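Local coordinates for protein polyporopepsin (Irpex lacteus, PDB 1WKR) that cleaves peptide bonds with broad specificity as a pepsin-family aspartic endopeptidase and clots milk, at residues V18-P23 with K44-T49; T49-A54 with T74-L79; L217-S222 with D305-L310; D223-Y228 with V293-S298. One frame throughout, in Å; residues are numbered along the deposited sequence.

Contact 1. Residues V18-P23 with K44-T49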
loop_
_atom_site.group_PDB
_atom_site.type_symbol
_atom_site.label_atom_id
_atom_site.label_comp_id
_atom_site.label_asym_id
_atom_site.label_seq_id
_atom_site.Cartn_x
_atom_site.Cartn_y
_atom_site.Cartn_z
ATOM N N VAL A 18 -10.940 0.790 12.622
ATOM C CA VAL A 18 -12.100 0.176 11.973
ATOM C C VAL A 18 -12.990 -0.391 13.066
ATOM O O VAL A 18 -12.501 -1.224 13.913
ATOM C CB VAL A 18 -11.703 -0.960 11.001
ATOM C CG1 VAL A 18 -12.884 -1.553 10.302
ATOM C CG2 VAL A 18 -10.663 -0.424 9.995
ATOM N N GLY A 19 -14.234 0.001 13.132
ATOM C CA GLY A 19 -15.166 -0.648 14.082
ATOM C C GLY A 19 -15.771 -1.873 13.490
ATOM O O GLY A 19 -16.106 -1.931 12.292
ATOM N N VAL A 20 -15.936 -2.918 14.305
ATOM C CA VAL A 20 -16.583 -4.139 13.905
ATOM C C VAL A 20 -17.576 -4.530 14.998
ATOM O O VAL A 20 -17.195 -4.584 16.189
ATOM C CB VAL A 20 -15.586 -5.263 13.654
ATOM C CG1 VAL A 20 -16.357 -6.500 13.166
ATOM C CG2 VAL A 20 -14.501 -4.835 12.606
ATOM N N GLY A 21 -18.792 -4.754 14.573
ATOM C CA GLY A 21 -19.905 -5.202 15.509
ATOM C C GLY A 21 -20.805 -4.017 15.876
ATOM O O GLY A 21 -20.607 -2.876 15.558
ATOM N N SER A 22 -21.768 -4.434 16.672
ATOM C CA SER A 22 -22.729 -3.481 17.328
ATOM C C SER A 22 -23.093 -4.021 18.679
ATOM O O SER A 22 -23.850 -5.022 18.771
ATOM C CB SER A 22 -23.979 -3.358 16.485
ATOM O OG SER A 22 -24.850 -2.410 17.045
ATOM N N PRO A 23 -22.561 -3.436 19.708
ATOM C CA PRO A 23 -21.724 -2.236 19.753
ATOM C C PRO A 23 -20.303 -2.594 19.119
ATOM O O PRO A 23 -19.864 -3.724 19.179
ATOM C CB PRO A 23 -21.558 -1.938 21.234
ATOM C CG PRO A 23 -21.764 -3.164 21.841
ATOM C CD PRO A 23 -22.835 -3.932 21.088
ATOM N N LYS A 44 -6.107 -8.143 19.083
ATOM C CA LYS A 44 -7.387 -8.247 19.852
ATOM C C LYS A 44 -8.176 -9.430 19.341
ATOM O O LYS A 44 -8.341 -9.698 18.140
ATOM C CB LYS A 44 -8.213 -7.012 19.577
ATOM C CG LYS A 44 -7.568 -5.744 20.122
ATOM C CD LYS A 44 -8.418 -4.488 19.659
ATOM C CE LYS A 44 -8.015 -3.183 20.196
ATOM N NZ LYS A 44 -9.022 -2.342 20.657
ATOM N N SER A 45 -8.848 -10.168 20.266
ATOM C CA SER A 45 -9.768 -11.221 19.910
ATOM C C SER A 45 -11.002 -10.563 19.211
ATOM O O SER A 45 -11.412 -9.479 19.556
ATOM C CB SER A 45 -10.254 -11.921 21.173
ATOM O OG SER A 45 -9.154 -12.497 21.851
ATOM N N TYR A 46 -11.568 -11.370 18.328
ATOM C CA TYR A 46 -12.828 -10.971 17.664
ATOM C C TYR A 46 -13.953 -10.936 18.709
ATOM O O TYR A 46 -14.300 -11.967 19.287
ATOM C CB TYR A 46 -13.176 -11.966 16.590
ATOM C CG TYR A 46 -14.429 -11.710 15.790
ATOM C CD1 TYR A 46 -14.860 -10.423 15.485
ATOM C CD2 TYR A 46 -15.160 -12.788 15.292
ATOM C CE1 TYR A 46 -16.007 -10.214 14.727
ATOM C CE2 TYR A 46 -16.290 -12.579 14.534
ATOM C CZ TYR A 46 -16.677 -11.331 14.262
ATOM O OH TYR A 46 -17.818 -11.187 13.442
ATOM N N VAL A 47 -14.534 -9.774 18.896
ATOM C CA VAL A 47 -15.684 -9.602 19.844
ATOM C C VAL A 47 -16.944 -9.813 19.059
ATOM O O VAL A 47 -17.298 -8.998 18.130
ATOM C CB VAL A 47 -15.619 -8.257 20.446
ATOM C CG1 VAL A 47 -16.829 -8.100 21.414
ATOM C CG2 VAL A 47 -14.282 -8.113 21.250
ATOM N N LYS A 48 -17.682 -10.878 19.310
ATOM C CA LYS A 48 -18.867 -11.271 18.560
ATOM C C LYS A 48 -20.086 -10.621 19.164
ATOM O O LYS A 48 -20.419 -10.772 20.369
ATOM C CB LYS A 48 -19.021 -12.787 18.597
ATOM C CG LYS A 48 -17.877 -13.419 17.785
ATOM C CD LYS A 48 -18.087 -14.972 17.744
ATOM C CE LYS A 48 -16.952 -15.644 16.937
ATOM N NZ LYS A 48 -17.183 -17.131 16.923
ATOM N N THR A 49 -20.816 -9.848 18.370
ATOM C CA THR A 49 -22.030 -9.183 18.770
ATOM C C THR A 49 -23.130 -9.668 17.893
ATOM O O THR A 49 -23.004 -10.545 17.058
ATOM C CB THR A 49 -21.890 -7.649 18.625
ATOM O OG1 THR A 49 -21.725 -7.324 17.202
ATOM C CG2 THR A 49 -20.698 -7.125 19.381
HETATM O O HOH W 1 -15.914 -7.039 16.825
#
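Where strand residues V18-V20 lead into G21 and S22, the chain bends, and the irregular loop K44-T49 passes close enough for T49 to reach into that bend. The close packing centres on the threonine hydroxyl. With chi1 at 65°, T49 OG1 lies between its own backbone N and carbonyl carbon and faces the S22 amide; S22 N donates to T49 OG1 at 2.9 Å along a nearly straight path of 170°. T49 OG1 also rests 3.3 Å from G21 CA. Glycine suits this place twice over: a CB would collide with OG1, and at a phi of 101° it would also be jammed against the V20 carbonyl. T49 CG2 lies 3.5 Å from P23 O, P23 being joined to S22 by a cis peptide bond. Farther in, V20 CG1 meets the Y46 ring at its edge, 4.0 Å from CE1, the two side chains crossing nearly at a right angle, while Y46 OH is bonded to D75. An alanine at T49 would remove both branches and would probably leave the S22 amide without its acceptor and the bend less firmly held. The looser side is bridged by solvent: one water donates to V20 O at 2.8 Å and to V47 O at 2.7 Å. The loop is thus fastened to the G21-S22 bend by a hydroxyl and a shared water, with no direct backbone pairing.

Contact 2. Residues T49-A54 with T74-L79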
loop_
_atom_site.group_PDB
_atom_site.type_symbol
_atom_site.label_atom_id
_atom_site.label_comp_id
_atom_site.label_asym_id
_atom_site.label_seq_id
_atom_site.Cartn_x
_atom_site.Cartn_y
_atom_site.Cartn_z
ATOM N N THR A 49 -20.816 -9.848 18.370
ATOM C CA THR A 49 -22.030 -9.183 18.770
ATOM C C THR A 49 -23.130 -9.668 17.893
ATOM O O THR A 49 -23.004 -10.545 17.058
ATOM C CB THR A 49 -21.890 -7.649 18.625
ATOM O OG1 THR A 49 -21.725 -7.324 17.202
ATOM C CG2 THR A 49 -20.698 -7.125 19.381
ATOM N N SER A 50 -24.343 -9.014 18.053
ATOM C CA SER A 50 -25.467 -9.539 17.343
ATOM C C SER A 50 -25.442 -9.391 15.826
ATOM O O SER A 50 -26.085 -10.087 15.093
ATOM C CB SER A 50 -26.770 -8.792 17.786
ATOM O OG SER A 50 -26.725 -7.425 17.413
ATOM N N THR A 51 -24.511 -8.515 15.335
ATOM C CA THR A 51 -24.380 -8.329 13.888
ATOM C C THR A 51 -23.356 -9.367 13.271
ATOM O O THR A 51 -23.227 -9.387 12.055
ATOM C CB THR A 51 -23.887 -6.939 13.571
ATOM O OG1 THR A 51 -22.776 -6.572 14.345
ATOM C CG2 THR A 51 -25.023 -5.860 13.862
ATOM N N SER A 52 -22.683 -10.116 14.093
ATOM C CA SER A 52 -21.763 -11.189 13.590
ATOM C C SER A 52 -22.591 -12.364 13.086
ATOM O O SER A 52 -23.483 -12.838 13.869
ATOM C CB SER A 52 -20.849 -11.602 14.741
ATOM O OG SER A 52 -19.978 -12.653 14.282
ATOM N N SER A 53 -22.271 -12.919 11.975
ATOM C CA SER A 53 -22.899 -14.142 11.463
ATOM C C SER A 53 -21.885 -15.017 10.842
ATOM O O SER A 53 -20.947 -14.598 10.138
ATOM C CB SER A 53 -23.898 -13.750 10.323
ATOM O OG SER A 53 -25.011 -13.014 10.935
ATOM N N ALA A 54 -22.050 -16.297 11.099
ATOM C CA ALA A 54 -21.198 -17.283 10.474
ATOM C C ALA A 54 -21.467 -17.512 9.092
ATOM O O ALA A 54 -22.419 -16.990 8.449
ATOM C CB ALA A 54 -21.580 -18.652 11.147
ATOM N N THR A 74 -19.661 -12.624 8.444
ATOM C CA THR A 74 -20.143 -11.314 8.073
ATOM C C THR A 74 -20.358 -10.497 9.319
ATOM O O THR A 74 -20.705 -11.050 10.409
ATOM C CB THR A 74 -21.309 -11.322 7.148
ATOM O OG1 THR A 74 -22.431 -11.968 7.841
ATOM C CG2 THR A 74 -21.093 -12.064 5.876
ATOM N N ASP A 75 -20.215 -9.199 9.244
ATOM C CA ASP A 75 -20.395 -8.329 10.387
ATOM C C ASP A 75 -20.555 -6.882 9.919
ATOM O O ASP A 75 -20.331 -6.580 8.705
ATOM C CB ASP A 75 -19.191 -8.454 11.363
ATOM C CG ASP A 75 -19.619 -8.274 12.814
ATOM O OD1 ASP A 75 -20.492 -7.470 13.109
ATOM O OD2 ASP A 75 -18.938 -8.859 13.704
ATOM N N THR A 76 -20.944 -6.003 10.798
ATOM C CA THR A 76 -21.072 -4.569 10.481
ATOM C C THR A 76 -19.723 -3.945 10.691
ATOM O O THR A 76 -19.126 -4.030 11.778
ATOM C CB THR A 76 -22.111 -3.934 11.380
ATOM O OG1 THR A 76 -23.380 -4.491 10.993
ATOM C CG2 THR A 76 -22.210 -2.426 11.168
ATOM N N VAL A 77 -19.227 -3.256 9.665
ATOM C CA VAL A 77 -17.900 -2.577 9.702
ATOM C C VAL A 77 -18.097 -1.107 9.592
ATOM O O VAL A 77 -18.853 -0.635 8.678
ATOM C CB VAL A 77 -17.075 -3.135 8.512
ATOM C CG1 VAL A 77 -15.819 -2.304 8.286
ATOM C CG2 VAL A 77 -16.726 -4.607 8.809
ATOM N N THR A 78 -17.414 -0.330 10.412
ATOM C CA THR A 78 -17.511 1.148 10.413
ATOM C C THR A 78 -16.171 1.743 10.101
ATOM O O THR A 78 -15.142 1.363 10.671
ATOM C CB THR A 78 -17.940 1.632 11.831
ATOM O OG1 THR A 78 -19.224 0.978 12.190
ATOM C CG2 THR A 78 -18.227 3.055 11.850
ATOM N N LEU A 79 -16.182 2.650 9.125
ATOM C CA LEU A 79 -15.001 3.370 8.661
ATOM C C LEU A 79 -15.374 4.864 8.767
ATOM O O LEU A 79 -16.109 5.403 7.948
ATOM C CB LEU A 79 -14.714 3.020 7.174
ATOM C CG LEU A 79 -14.234 1.571 7.006
ATOM C CD1 LEU A 79 -14.295 1.113 5.534
ATOM C CD2 LEU A 79 -12.793 1.489 7.505
HETATM O O HOH W 2 -19.392 -8.492 16.265
HETATM O O HOH W 3 -23.933 -6.954 9.765
HETATM O O HOH W 4 -23.738 -10.262 9.547
HETATM O O HOH W 5 -23.301 -14.540 6.990
#
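T49 opens a type I beta turn that closes at S52, whose N donates to T49 O. T49 OG1, which accepts from S22 N, donates to a water, and this water in turn donates to D75 OD2 at 2.6 Å, so turn and carboxylate are already linked. Two residues on, T51 makes the direct link: chi1 of 48° places OG1 in the crowded position between N and carbonyl carbon, where T51 OG1 donates to D75 OD1 at 2.7 Å, nearly along the C-O axis. T76 N donates to the anti lone pair of the same oxygen, and Y46 OH bonds the other, so the carboxylate is gripped from several sides. An alanine at D75 would lose all these acceptors and would probably let the turn drift from the strand. The partner strand, 67-79, is one arm of the hairpin with 57-62 that in pepsin-like peptidases carries the flap over the cleft. T51 O accepts from a water at 2.7 Å and meets D75 CA, 3.5 Å away, in a CA-H...O contact. S52 CB lies 3.5 Å from D75 OD2, while S52 OG is hydrogen-bonded to Y46 OH. S53 then pairs with T74 as an antiparallel hydrogen-bonded pair: S53 N to T74 O and T74 N to S53 O are both 2.9 Å, each donor in the carbonyl plane. On the same face S53 CB touches T74 OG1 at 3.4 Å.

Contact 3. Residues L217-S222 with D305-L310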
loop_
_atom_site.group_PDB
_atom_site.type_symbol
_atom_site.label_atom_id
_atom_site.label_comp_id
_atom_site.label_asym_id
_atom_site.label_seq_id
_atom_site.Cartn_x
_atom_site.Cartn_y
_atom_site.Cartn_z
ATOM N N LEU A 217 8.706 -0.666 0.966
ATOM C CA LEU A 217 9.733 -0.147 0.094
ATOM C C LEU A 217 9.193 0.119 -1.318
ATOM O O LEU A 217 8.102 -0.308 -1.673
ATOM C CB LEU A 217 10.906 -1.167 0.035
ATOM C CG LEU A 217 11.587 -1.417 1.378
ATOM C CD1 LEU A 217 12.836 -2.277 1.173
ATOM C CD2 LEU A 217 11.986 -0.140 2.147
ATOM N N THR A 218 9.975 0.870 -2.088
ATOM C CA THR A 218 9.737 1.027 -3.495
ATOM C C THR A 218 10.556 -0.062 -4.182
ATOM O O THR A 218 11.832 0.068 -4.244
ATOM C CB THR A 218 10.080 2.450 -3.907
ATOM O OG1 THR A 218 9.177 3.339 -3.212
ATOM C CG2 THR A 218 9.905 2.711 -5.403
ATOM N N LEU A 219 9.935 -1.158 -4.540
ATOM C CA LEU A 219 10.657 -2.332 -5.006
ATOM C C LEU A 219 10.708 -2.380 -6.511
ATOM O O LEU A 219 9.711 -2.108 -7.211
ATOM C CB LEU A 219 9.980 -3.621 -4.485
ATOM C CG LEU A 219 9.941 -3.809 -2.969
ATOM C CD1 LEU A 219 9.201 -5.130 -2.641
ATOM C CD2 LEU A 219 11.360 -3.822 -2.409
ATOM N N ILE A 220 11.872 -2.756 -7.025
ATOM C CA ILE A 220 12.075 -2.872 -8.484
ATOM C C ILE A 220 12.732 -4.171 -8.831
ATOM O O ILE A 220 13.473 -4.754 -8.020
ATOM C CB ILE A 220 12.885 -1.622 -9.026
ATOM C CG1 ILE A 220 14.282 -1.536 -8.359
ATOM C CG2 ILE A 220 12.073 -0.367 -8.772
ATOM C CD1 ILE A 220 15.107 -0.355 -8.870
ATOM N N ALA A 221 12.450 -4.652 -10.027
ATOM C CA ALA A 221 13.003 -5.930 -10.494
ATOM C C ALA A 221 14.513 -6.005 -10.296
ATOM O O ALA A 221 15.180 -4.988 -10.343
ATOM C CB ALA A 221 12.676 -6.136 -11.978
ATOM N N SER A 222 15.011 -7.209 -10.100
ATOM C CA SER A 222 16.429 -7.364 -9.700
ATOM C C SER A 222 17.417 -6.783 -10.639
ATOM O O SER A 222 18.428 -6.238 -10.202
ATOM C CB SER A 222 16.694 -8.902 -9.513
ATOM O OG SER A 222 15.799 -9.454 -8.560
ATOM N N ASP A 305 6.762 -6.259 -12.132
ATOM C CA ASP A 305 8.218 -6.006 -12.122
ATOM C C ASP A 305 8.600 -4.851 -11.215
ATOM O O ASP A 305 9.775 -4.430 -11.189
ATOM C CB ASP A 305 8.672 -5.723 -13.551
ATOM C CG ASP A 305 8.534 -6.881 -14.518
ATOM O OD1 ASP A 305 8.297 -8.046 -14.087
ATOM O OD2 ASP A 305 8.706 -6.645 -15.738
ATOM N N PHE A 306 7.620 -4.308 -10.510
ATOM C CA PHE A 306 7.871 -3.266 -9.510
ATOM C C PHE A 306 6.685 -3.201 -8.542
ATOM O O PHE A 306 5.573 -3.626 -8.929
ATOM C CB PHE A 306 8.124 -1.851 -10.180
ATOM C CG PHE A 306 6.918 -1.341 -10.933
ATOM C CD1 PHE A 306 5.863 -0.711 -10.297
ATOM C CD2 PHE A 306 6.836 -1.507 -12.320
ATOM C CE1 PHE A 306 4.769 -0.246 -10.973
ATOM C CE2 PHE A 306 5.741 -1.029 -13.017
ATOM C CZ PHE A 306 4.721 -0.411 -12.360
ATOM N N ILE A 307 6.960 -2.643 -7.396
ATOM C CA ILE A 307 5.883 -2.286 -6.423
ATOM C C ILE A 307 6.181 -0.848 -6.004
ATOM O O ILE A 307 7.192 -0.592 -5.315
ATOM C CB ILE A 307 5.800 -3.226 -5.222
ATOM C CG1 ILE A 307 5.570 -4.665 -5.667
ATOM C CG2 ILE A 307 4.676 -2.759 -4.318
ATOM C CD1 ILE A 307 5.533 -5.706 -4.571
ATOM N N ASN A 308 5.288 0.079 -6.355
ATOM C CA ASN A 308 5.364 1.454 -5.826
ATOM C C ASN A 308 4.690 1.401 -4.456
ATOM O O ASN A 308 3.452 1.352 -4.351
ATOM C CB ASN A 308 4.679 2.451 -6.752
ATOM C CG ASN A 308 5.313 2.570 -8.114
ATOM O OD1 ASN A 308 6.414 2.083 -8.383
ATOM N ND2 ASN A 308 4.610 3.253 -9.028
ATOM N N GLY A 309 5.506 1.381 -3.397
ATOM C CA GLY A 309 5.029 1.154 -2.034
ATOM C C GLY A 309 4.780 2.378 -1.251
ATOM O O GLY A 309 4.710 3.497 -1.773
ATOM N N LEU A 310 4.579 2.167 0.056
ATOM C CA LEU A 310 4.298 3.270 1.002
ATOM C C LEU A 310 5.293 4.392 0.893
ATOM O O LEU A 310 4.903 5.546 0.939
ATOM C CB LEU A 310 4.339 2.635 2.432
ATOM C CG LEU A 310 4.147 3.586 3.604
ATOM C CD1 LEU A 310 3.635 2.760 4.795
ATOM C CD2 LEU A 310 5.443 4.283 4.001
HETATM O O HOH W 6 8.878 0.831 -8.182
#
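Backbone hydrogen bonds join strands 218-220 and 306-308, which run antiparallel at 167°. L219 and I307 form a hydrogen-bonded pair: L219 N donates to I307 O at 2.9 Å within the carbonyl plane, and I307 N returns a bond to L219 O at 2.8 Å, from above the plane of the L219 carbonyl. A221 N, at the N-cap before the next helix, adds a bond to D305 O at 2.9 Å. CA-H...O contacts accompany these bonds, the shortest from F306 CA to L219 O at 3.2 Å. G309 CA makes another to L217 O, and glycine is needed there because a CB would clash with that carbonyl. Among the apolar contacts, L219 and I307 lie side by side on one face, pointing the same way, and their CD1 atoms are 4.2 Å apart. On the other face I220 CG2 comes to 4.4 Å from F306 CB; chi1 of 64° turns the phenylalanine ring away, toward I191 and L204. A water joins L219 O to N308 OD1. Strand 306-308 is threaded between 218-220 and the parallel strand 207-211, the psi-loop topology of pepsin-like lobes. The N and O of L219 and I307 and the N of A221 are thus satisfied across the pairing, and I307 presents an apolar surface about 4 Å from the side chain of catalytic D212, packing with L217 and L219 on the bound inhibitor, pepstatin.

Contact 4. Residues D223-Y228 with V293-S298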
loop_
_atom_site.group_PDB
_atom_site.type_symbol
_atom_site.label_atom_id
_atom_site.label_comp_id
_atom_site.label_asym_id
_atom_site.label_seq_id
_atom_site.Cartn_x
_atom_site.Cartn_y
_atom_site.Cartn_z
ATOM N N ASP A 223 17.171 -6.898 -11.958
ATOM C CA ASP A 223 18.058 -6.283 -12.904
ATOM C C ASP A 223 18.048 -4.777 -12.854
ATOM O O ASP A 223 19.078 -4.093 -13.026
ATOM C CB ASP A 223 17.737 -6.795 -14.352
ATOM C CG ASP A 223 16.270 -6.767 -14.717
ATOM O OD1 ASP A 223 15.381 -7.183 -13.956
ATOM O OD2 ASP A 223 15.908 -6.309 -15.840
ATOM N N ALA A 224 16.875 -4.162 -12.536
ATOM C CA ALA A 224 16.771 -2.727 -12.324
ATOM C C ALA A 224 17.419 -2.311 -11.019
ATOM O O ALA A 224 18.101 -1.273 -10.971
ATOM C CB ALA A 224 15.279 -2.378 -12.291
ATOM N N PHE A 225 17.284 -3.128 -9.968
ATOM C CA PHE A 225 17.963 -2.848 -8.701
ATOM C C PHE A 225 19.439 -2.844 -8.867
ATOM O O PHE A 225 20.147 -1.979 -8.320
ATOM C CB PHE A 225 17.551 -3.937 -7.671
ATOM C CG PHE A 225 18.039 -3.657 -6.292
ATOM C CD1 PHE A 225 17.497 -2.645 -5.515
ATOM C CD2 PHE A 225 19.070 -4.458 -5.771
ATOM C CE1 PHE A 225 17.934 -2.430 -4.242
ATOM C CE2 PHE A 225 19.498 -4.195 -4.475
ATOM C CZ PHE A 225 18.919 -3.216 -3.685
ATOM N N ALA A 226 20.038 -3.762 -9.676
ATOM C CA ALA A 226 21.482 -3.695 -9.939
ATOM C C ALA A 226 21.846 -2.441 -10.604
ATOM O O ALA A 226 22.889 -1.831 -10.297
ATOM C CB ALA A 226 21.845 -4.930 -10.806
ATOM N N LYS A 227 21.059 -1.952 -11.566
ATOM C CA LYS A 227 21.357 -0.661 -12.263
ATOM C C LYS A 227 21.308 0.487 -11.262
ATOM O O LYS A 227 22.133 1.433 -11.339
ATOM C CB LYS A 227 20.368 -0.390 -13.381
ATOM C CG LYS A 227 20.599 -1.373 -14.559
ATOM C CD LYS A 227 19.542 -1.070 -15.684
ATOM C CE LYS A 227 19.653 -2.224 -16.694
ATOM N NZ LYS A 227 18.650 -1.989 -17.784
ATOM N N TYR A 228 20.329 0.465 -10.346
ATOM C CA TYR A 228 20.203 1.540 -9.343
ATOM C C TYR A 228 21.388 1.535 -8.367
ATOM O O TYR A 228 21.911 2.614 -8.015
ATOM C CB TYR A 228 18.899 1.315 -8.623
ATOM C CG TYR A 228 18.619 2.322 -7.522
ATOM C CD1 TYR A 228 18.236 3.630 -7.857
ATOM C CD2 TYR A 228 18.781 2.010 -6.179
ATOM C CE1 TYR A 228 17.951 4.582 -6.857
ATOM C CE2 TYR A 228 18.502 2.963 -5.191
ATOM C CZ TYR A 228 18.081 4.187 -5.525
ATOM O OH TYR A 228 17.834 5.094 -4.509
ATOM N N VAL A 293 14.579 2.255 -1.831
ATOM C CA VAL A 293 14.473 1.485 -3.078
ATOM C C VAL A 293 15.052 0.134 -2.830
ATOM O O VAL A 293 16.239 0.036 -2.407
ATOM C CB VAL A 293 15.162 2.223 -4.250
ATOM C CG1 VAL A 293 15.135 1.350 -5.505
ATOM C CG2 VAL A 293 14.474 3.548 -4.491
ATOM N N GLY A 294 14.289 -0.916 -3.028
ATOM C CA GLY A 294 14.701 -2.298 -2.768
ATOM C C GLY A 294 14.522 -3.221 -3.900
ATOM O O GLY A 294 13.950 -2.835 -4.939
ATOM N N ASP A 295 14.960 -4.445 -3.728
ATOM C CA ASP A 295 14.920 -5.476 -4.743
ATOM C C ASP A 295 13.634 -6.227 -4.625
ATOM O O ASP A 295 13.337 -6.828 -3.562
ATOM C CB ASP A 295 16.140 -6.405 -4.565
ATOM C CG ASP A 295 16.410 -7.289 -5.777
ATOM O OD1 ASP A 295 15.489 -7.674 -6.490
ATOM O OD2 ASP A 295 17.623 -7.553 -6.092
ATOM N N LEU A 296 12.816 -6.282 -5.691
ATOM C CA LEU A 296 11.604 -7.083 -5.713
ATOM C C LEU A 296 11.883 -8.594 -5.538
ATOM O O LEU A 296 10.989 -9.312 -5.129
ATOM C CB LEU A 296 10.891 -6.812 -7.044
ATOM C CG LEU A 296 9.562 -7.505 -7.286
ATOM C CD1 LEU A 296 8.517 -7.169 -6.206
ATOM C CD2 LEU A 296 9.047 -7.148 -8.672
ATOM N N GLY A 297 13.067 -9.032 -5.968
ATOM C CA GLY A 297 13.378 -10.446 -5.804
ATOM C C GLY A 297 13.024 -11.274 -6.984
ATOM O O GLY A 297 13.004 -12.540 -6.889
ATOM N N SER A 298 12.771 -10.662 -8.117
ATOM C CA SER A 298 12.469 -11.297 -9.403
ATOM C C SER A 298 12.958 -10.404 -10.531
ATOM O O SER A 298 12.977 -9.167 -10.347
ATOM C CB SER A 298 10.956 -11.626 -9.559
ATOM O OG SER A 298 10.191 -10.488 -9.312
#
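The axes of segments 223-228, a helix, and 293-295, a strand, approach to 8.0 Å with N-to-C directions 135° apart, and the backbones come nearest at F225 and D295, whose CA atoms are 5.6 Å apart. No hydrogen bond crosses the contact; two aromatic rings do the work. F225 and Y228, three residues apart and so nearly one helical turn, both have CG anti to the backbone N, which sends their rings down onto the strand. D295 CB sits over one face of the F225 ring, 3.8 Å from its centroid, as a CH-pi contact, while V293 O approaches the ring edge, 3.5 Å from F225 CE1. G294 C lies 3.4 Å from F225 CD1. The D295 carboxylate is turned 40° from the ring plane. D295 OD1 accepts from G297 N at 2.8 Å, an Asx turn just after strand residues 293-295, and also bonds S222 OG. V293 CG1 covers a face of the Y228 ring, 3.9 Å from the centroid, with V293 CB packed 3.5 Å from Y228 CE2; beta-branching lets this small residue reach along the ring, and CG2 touches the hydroxyl end. Y228 OH is itself bonded to Q272. Around the pair, L243 touches both rings, L256 meets Y228 and V293, and I220 of strand 218-220 meets F225 and V293, so the helix lies against these strands.

How the contacts relate
Contact 2 is at the surface and contact 1 partly buried, both on one side of the chain's centre; contacts 3 and 4 are buried on the other, and contacts 1 and 3 have centres about 35 Å apart. The first two share T49 and the neighbouring strands 14-20 and 67-79. Hydroxyls, a carboxylate and waters dominate there, whereas backbone pairing and apolar or aromatic surfaces dominate in the second two. Contact 4 is nested in the loop closed by contact 3, and strands 218-220 and 289-295 are neighbours in one sheet. Chemistry follows place: strand pairing and apolar lining beside the active site in contact 3, aromatic packing farther out in contact 4.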